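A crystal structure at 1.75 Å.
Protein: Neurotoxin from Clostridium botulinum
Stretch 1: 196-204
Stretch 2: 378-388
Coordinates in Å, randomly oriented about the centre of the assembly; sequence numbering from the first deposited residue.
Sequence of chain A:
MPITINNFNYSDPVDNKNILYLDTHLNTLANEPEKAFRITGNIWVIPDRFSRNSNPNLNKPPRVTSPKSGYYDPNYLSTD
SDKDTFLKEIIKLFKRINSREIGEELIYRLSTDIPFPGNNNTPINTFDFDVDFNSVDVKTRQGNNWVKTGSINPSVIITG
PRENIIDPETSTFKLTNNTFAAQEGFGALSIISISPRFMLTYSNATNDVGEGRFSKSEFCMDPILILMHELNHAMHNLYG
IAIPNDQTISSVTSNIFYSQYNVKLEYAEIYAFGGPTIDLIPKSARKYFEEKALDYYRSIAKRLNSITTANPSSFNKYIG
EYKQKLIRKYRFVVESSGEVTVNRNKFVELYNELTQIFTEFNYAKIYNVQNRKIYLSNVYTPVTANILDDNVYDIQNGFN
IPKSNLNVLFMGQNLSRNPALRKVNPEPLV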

# COMPACT_ATOMS: atom_id res chain seq x y z
N PRO A 196 -10.26 -2.68 -2.76
CA PRO A 196 -10.38 -3.89 -1.94
C PRO A 196 -11.67 -4.69 -2.07
O PRO A 196 -11.66 -5.89 -1.80
CB PRO A 196 -10.17 -3.37 -0.52
CG PRO A 196 -9.28 -2.18 -0.71
CD PRO A 196 -9.89 -1.52 -1.92
N ARG A 197 -12.78 -4.07 -2.47
CA ARG A 197 -14.02 -4.83 -2.57
C ARG A 197 -14.02 -5.83 -3.73
O ARG A 197 -14.89 -6.69 -3.81
CB ARG A 197 -15.25 -3.92 -2.67
CG ARG A 197 -15.59 -3.34 -4.03
CD ARG A 197 -16.98 -2.70 -3.96
NE ARG A 197 -17.34 -1.98 -5.18
CZ ARG A 197 -17.75 -2.55 -6.31
NH1 ARG A 197 -17.85 -3.87 -6.39
NH2 ARG A 197 -18.05 -1.81 -7.36
N PHE A 198 -13.04 -5.72 -4.62
CA PHE A 198 -12.92 -6.67 -5.73
C PHE A 198 -11.96 -7.72 -5.17
O PHE A 198 -10.74 -7.53 -5.17
CB PHE A 198 -12.34 -5.99 -6.96
CG PHE A 198 -13.34 -5.14 -7.70
CD1 PHE A 198 -14.09 -5.67 -8.74
CD2 PHE A 198 -13.55 -3.82 -7.33
CE1 PHE A 198 -15.05 -4.90 -9.40
CE2 PHE A 198 -14.51 -3.04 -7.98
CZ PHE A 198 -15.26 -3.58 -9.02
N MET A 199 -12.52 -8.83 -4.69
CA MET A 199 -11.75 -9.88 -4.05
C MET A 199 -11.31 -11.07 -4.88
O MET A 199 -12.09 -11.67 -5.62
CB MET A 199 -12.51 -10.39 -2.84
CG MET A 199 -12.89 -9.31 -1.84
SD MET A 199 -14.13 -9.90 -0.68
CE MET A 199 -15.64 -9.44 -1.56
N LEU A 200 -10.04 -11.43 -4.72
CA LEU A 200 -9.44 -12.57 -5.39
C LEU A 200 -9.99 -13.82 -4.71
O LEU A 200 -10.22 -13.82 -3.50
CB LEU A 200 -7.92 -12.47 -5.25
CG LEU A 200 -6.94 -13.58 -5.64
CD1 LEU A 200 -5.56 -12.96 -5.89
CD2 LEU A 200 -6.88 -14.63 -4.55
N THR A 201 -10.22 -14.88 -5.48
CA THR A 201 -10.73 -16.13 -4.92
C THR A 201 -9.72 -17.26 -5.11
O THR A 201 -8.95 -17.26 -6.07
CB THR A 201 -12.07 -16.53 -5.57
OG1 THR A 201 -11.92 -16.60 -7.00
CG2 THR A 201 -13.16 -15.51 -5.23
N TYR A 202 -9.73 -18.22 -4.19
CA TYR A 202 -8.78 -19.33 -4.21
C TYR A 202 -9.32 -20.55 -3.46
O TYR A 202 -10.32 -20.45 -2.76
CB TYR A 202 -7.49 -18.86 -3.52
CG TYR A 202 -7.79 -18.31 -2.13
CD1 TYR A 202 -7.87 -19.16 -1.03
CD2 TYR A 202 -8.14 -16.97 -1.96
CE1 TYR A 202 -8.31 -18.70 0.21
CE2 TYR A 202 -8.58 -16.50 -0.72
CZ TYR A 202 -8.67 -17.37 0.35
OH TYR A 202 -9.15 -16.92 1.56
N SER A 203 -8.64 -21.68 -3.61
CA SER A 203 -9.01 -22.91 -2.92
C SER A 203 -7.81 -23.46 -2.15
O SER A 203 -7.96 -24.25 -1.22
CB SER A 203 -9.53 -23.97 -3.91
OG SER A 203 -8.56 -24.30 -4.89
N ASN A 204 -6.61 -23.04 -2.55
CA ASN A 204 -5.37 -23.47 -1.88
C ASN A 204 -5.19 -22.46 -0.75
O ASN A 204 -4.52 -21.45 -0.92
CB ASN A 204 -4.19 -23.41 -2.86
CG ASN A 204 -2.88 -23.81 -2.22
OD1 ASN A 204 -2.85 -24.39 -1.13
ND2 ASN A 204 -1.78 -23.51 -2.90
N ASN A 378 -3.53 -20.52 -7.16
CA ASN A 378 -4.36 -20.42 -8.35
C ASN A 378 -5.58 -19.61 -7.96
O ASN A 378 -6.03 -19.68 -6.81
CB ASN A 378 -4.78 -21.80 -8.84
CG ASN A 378 -3.61 -22.66 -9.23
OD1 ASN A 378 -2.57 -22.15 -9.67
ND2 ASN A 378 -3.76 -23.97 -9.10
N VAL A 379 -6.12 -18.83 -8.89
CA VAL A 379 -7.29 -18.03 -8.58
C VAL A 379 -8.47 -18.37 -9.48
O VAL A 379 -8.31 -18.99 -10.53
CB VAL A 379 -6.98 -16.52 -8.71
CG1 VAL A 379 -5.88 -16.14 -7.72
CG2 VAL A 379 -6.56 -16.18 -10.13
N TYR A 380 -9.66 -17.98 -9.04
CA TYR A 380 -10.88 -18.25 -9.78
C TYR A 380 -11.56 -16.93 -10.10
O TYR A 380 -10.91 -15.89 -10.12
CB TYR A 380 -11.79 -19.15 -8.94
CG TYR A 380 -11.14 -20.46 -8.57
CD1 TYR A 380 -11.05 -21.50 -9.50
CD2 TYR A 380 -10.59 -20.65 -7.31
CE1 TYR A 380 -10.42 -22.70 -9.18
CE2 TYR A 380 -9.96 -21.85 -6.98
CZ TYR A 380 -9.88 -22.87 -7.91
OH TYR A 380 -9.25 -24.05 -7.58
N THR A 381 -12.86 -16.96 -10.37
CA THR A 381 -13.55 -15.73 -10.69
C THR A 381 -13.63 -14.83 -9.46
O THR A 381 -14.01 -15.28 -8.38
CB THR A 381 -14.99 -15.99 -11.20
OG1 THR A 381 -14.94 -16.91 -12.30
CG2 THR A 381 -15.62 -14.69 -11.68
N PRO A 382 -13.23 -13.56 -9.60
CA PRO A 382 -13.26 -12.62 -8.48
C PRO A 382 -14.70 -12.37 -8.02
O PRO A 382 -15.64 -12.49 -8.81
CB PRO A 382 -12.64 -11.35 -9.07
CG PRO A 382 -11.78 -11.87 -10.18
CD PRO A 382 -12.64 -12.93 -10.79
N VAL A 383 -14.86 -12.04 -6.74
CA VAL A 383 -16.18 -11.75 -6.19
C VAL A 383 -16.15 -10.40 -5.51
O VAL A 383 -15.09 -9.83 -5.27
CB VAL A 383 -16.62 -12.82 -5.15
CG1 VAL A 383 -16.78 -14.18 -5.83
CG2 VAL A 383 -15.61 -12.91 -4.02
N THR A 384 -17.34 -9.87 -5.22
CA THR A 384 -17.43 -8.59 -4.53
C THR A 384 -18.61 -8.68 -3.57
O THR A 384 -19.31 -9.69 -3.53
CB THR A 384 -17.61 -7.41 -5.50
OG1 THR A 384 -17.47 -6.18 -4.78
CG2 THR A 384 -18.98 -7.46 -6.18
N ALA A 385 -18.80 -7.63 -2.78
CA ALA A 385 -19.88 -7.61 -1.81
C ALA A 385 -20.09 -6.19 -1.32
O ALA A 385 -19.25 -5.32 -1.56
CB ALA A 385 -19.54 -8.52 -0.63
N ASN A 386 -21.20 -5.95 -0.64
CA ASN A 386 -21.50 -4.63 -0.11
C ASN A 386 -20.89 -4.60 1.29
O ASN A 386 -21.58 -4.79 2.29
CB ASN A 386 -23.01 -4.42 -0.03
CG ASN A 386 -23.70 -4.72 -1.35
OD1 ASN A 386 -23.25 -4.28 -2.41
ND2 ASN A 386 -24.79 -5.47 -1.29
N ILE A 387 -19.58 -4.36 1.34
CA ILE A 387 -18.87 -4.35 2.61
C ILE A 387 -19.22 -3.22 3.57
O ILE A 387 -18.80 -3.24 4.72
CB ILE A 387 -17.34 -4.37 2.39
CG1 ILE A 387 -16.90 -3.16 1.56
CG2 ILE A 387 -16.94 -5.66 1.66
CD1 ILE A 387 -15.39 -3.06 1.40
N LEU A 388 -19.99 -2.24 3.10
CA LEU A 388 -20.39 -1.14 3.99
C LEU A 388 -21.59 -1.58 4.84
O LEU A 388 -21.90 -0.96 5.86
CB LEU A 388 -20.75 0.11 3.18
CG LEU A 388 -19.58 0.83 2.49
CD1 LEU A 388 -20.08 2.08 1.79
CD2 LEU A 388 -18.52 1.19 3.52
O HOH W 1 -9.78 -14.22 -8.32
O HOH W 2 -6.22 -21.80 -5.19
O HOH W 3 -5.54 -24.24 -6.40
O HOH W 4 -2.52 -23.00 -5.92

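Two extended segments far apart in sequence run roughly antiparallel and are joined by one antiparallel backbone pair, flanked on both sides by hydroxyl hydrogen bonds, with bridging waters toward the Ser-203 end and apolar side-chain contacts alongside. The end-to-end directions differ by 144°, and the pairing of nearest CA atoms descends from Phe-198 with Thr-384 (5.0 Å between CA atoms) to Tyr-202 with Val-379 (4.8 Å between CA atoms).

The backbone pair is Met-199 with Val-383. Met-199 N donates to Val-383 O at 2.8 Å and Val-383 N donates to Met-199 O at 3.0 Å, with N-H...O angles of 155° and 158°. Pro-382 has no amide hydrogen to donate; its CA lies 3.2 Å from Met-199 O in a CA-H...O contact, on the same oxygen that accepts from Val-383 N.

Beside this pair, Thr-384 serves as both donor and acceptor. Its OG1, at chi1 t, donates to Arg-197 O at 2.8 Å and accepts from Arg-197 NH1, also at 2.8 Å. The arginine CA-to-CB bond points toward the other stretch, and with chi2 and chi3 both t the extended chain brings the edge of the guanidinium to the hydroxyl. One threonine oxygen thus engages both the backbone and the side chain of Arg-197.

Thr-201 makes the corresponding use of a hydroxyl from stretch 1. Its CB points toward stretch 2, and chi1 of 55° (p) directs OG1 to Thr-381 O, to which it donates at 2.8 Å, while CG2 lies 3.8 Å from Val-383 CG2. Tyr-380 N donates to Thr-201 O at 3.1 Å and weakly to Thr-201 OG1 at 3.3 Å, where the angle falls to 127°. Water 1 completes this part of the contact, accepting from Thr-201 N at 2.9 Å and donating to Tyr-380 O at 2.7 Å.

Farther along, the Tyr-380 side chain reaches Ser-203: Tyr-380 OH and Ser-203 OG are hydrogen-bonded at 2.8 Å, and either could donate. Water 2 accepts from Ser-203 N at 2.9 Å and donates to Asn-378 O at 2.7 Å, so solvent links the backbones there.

The contact buries 762 Å², summed over both sides. The CA-to-CB bond of Met-199 points sideways, but the flexible side chain brings CE to 3.6 Å from Thr-384 CA and 4.1 Å from Ala-385 CB; the small alanine side chain presents just a methyl at this point. Leu-200 CB points away, yet its CG approaches Val-379 CG1 at 3.5 Å. The burial has one polar cost: Ala-385 N has no partner in the model.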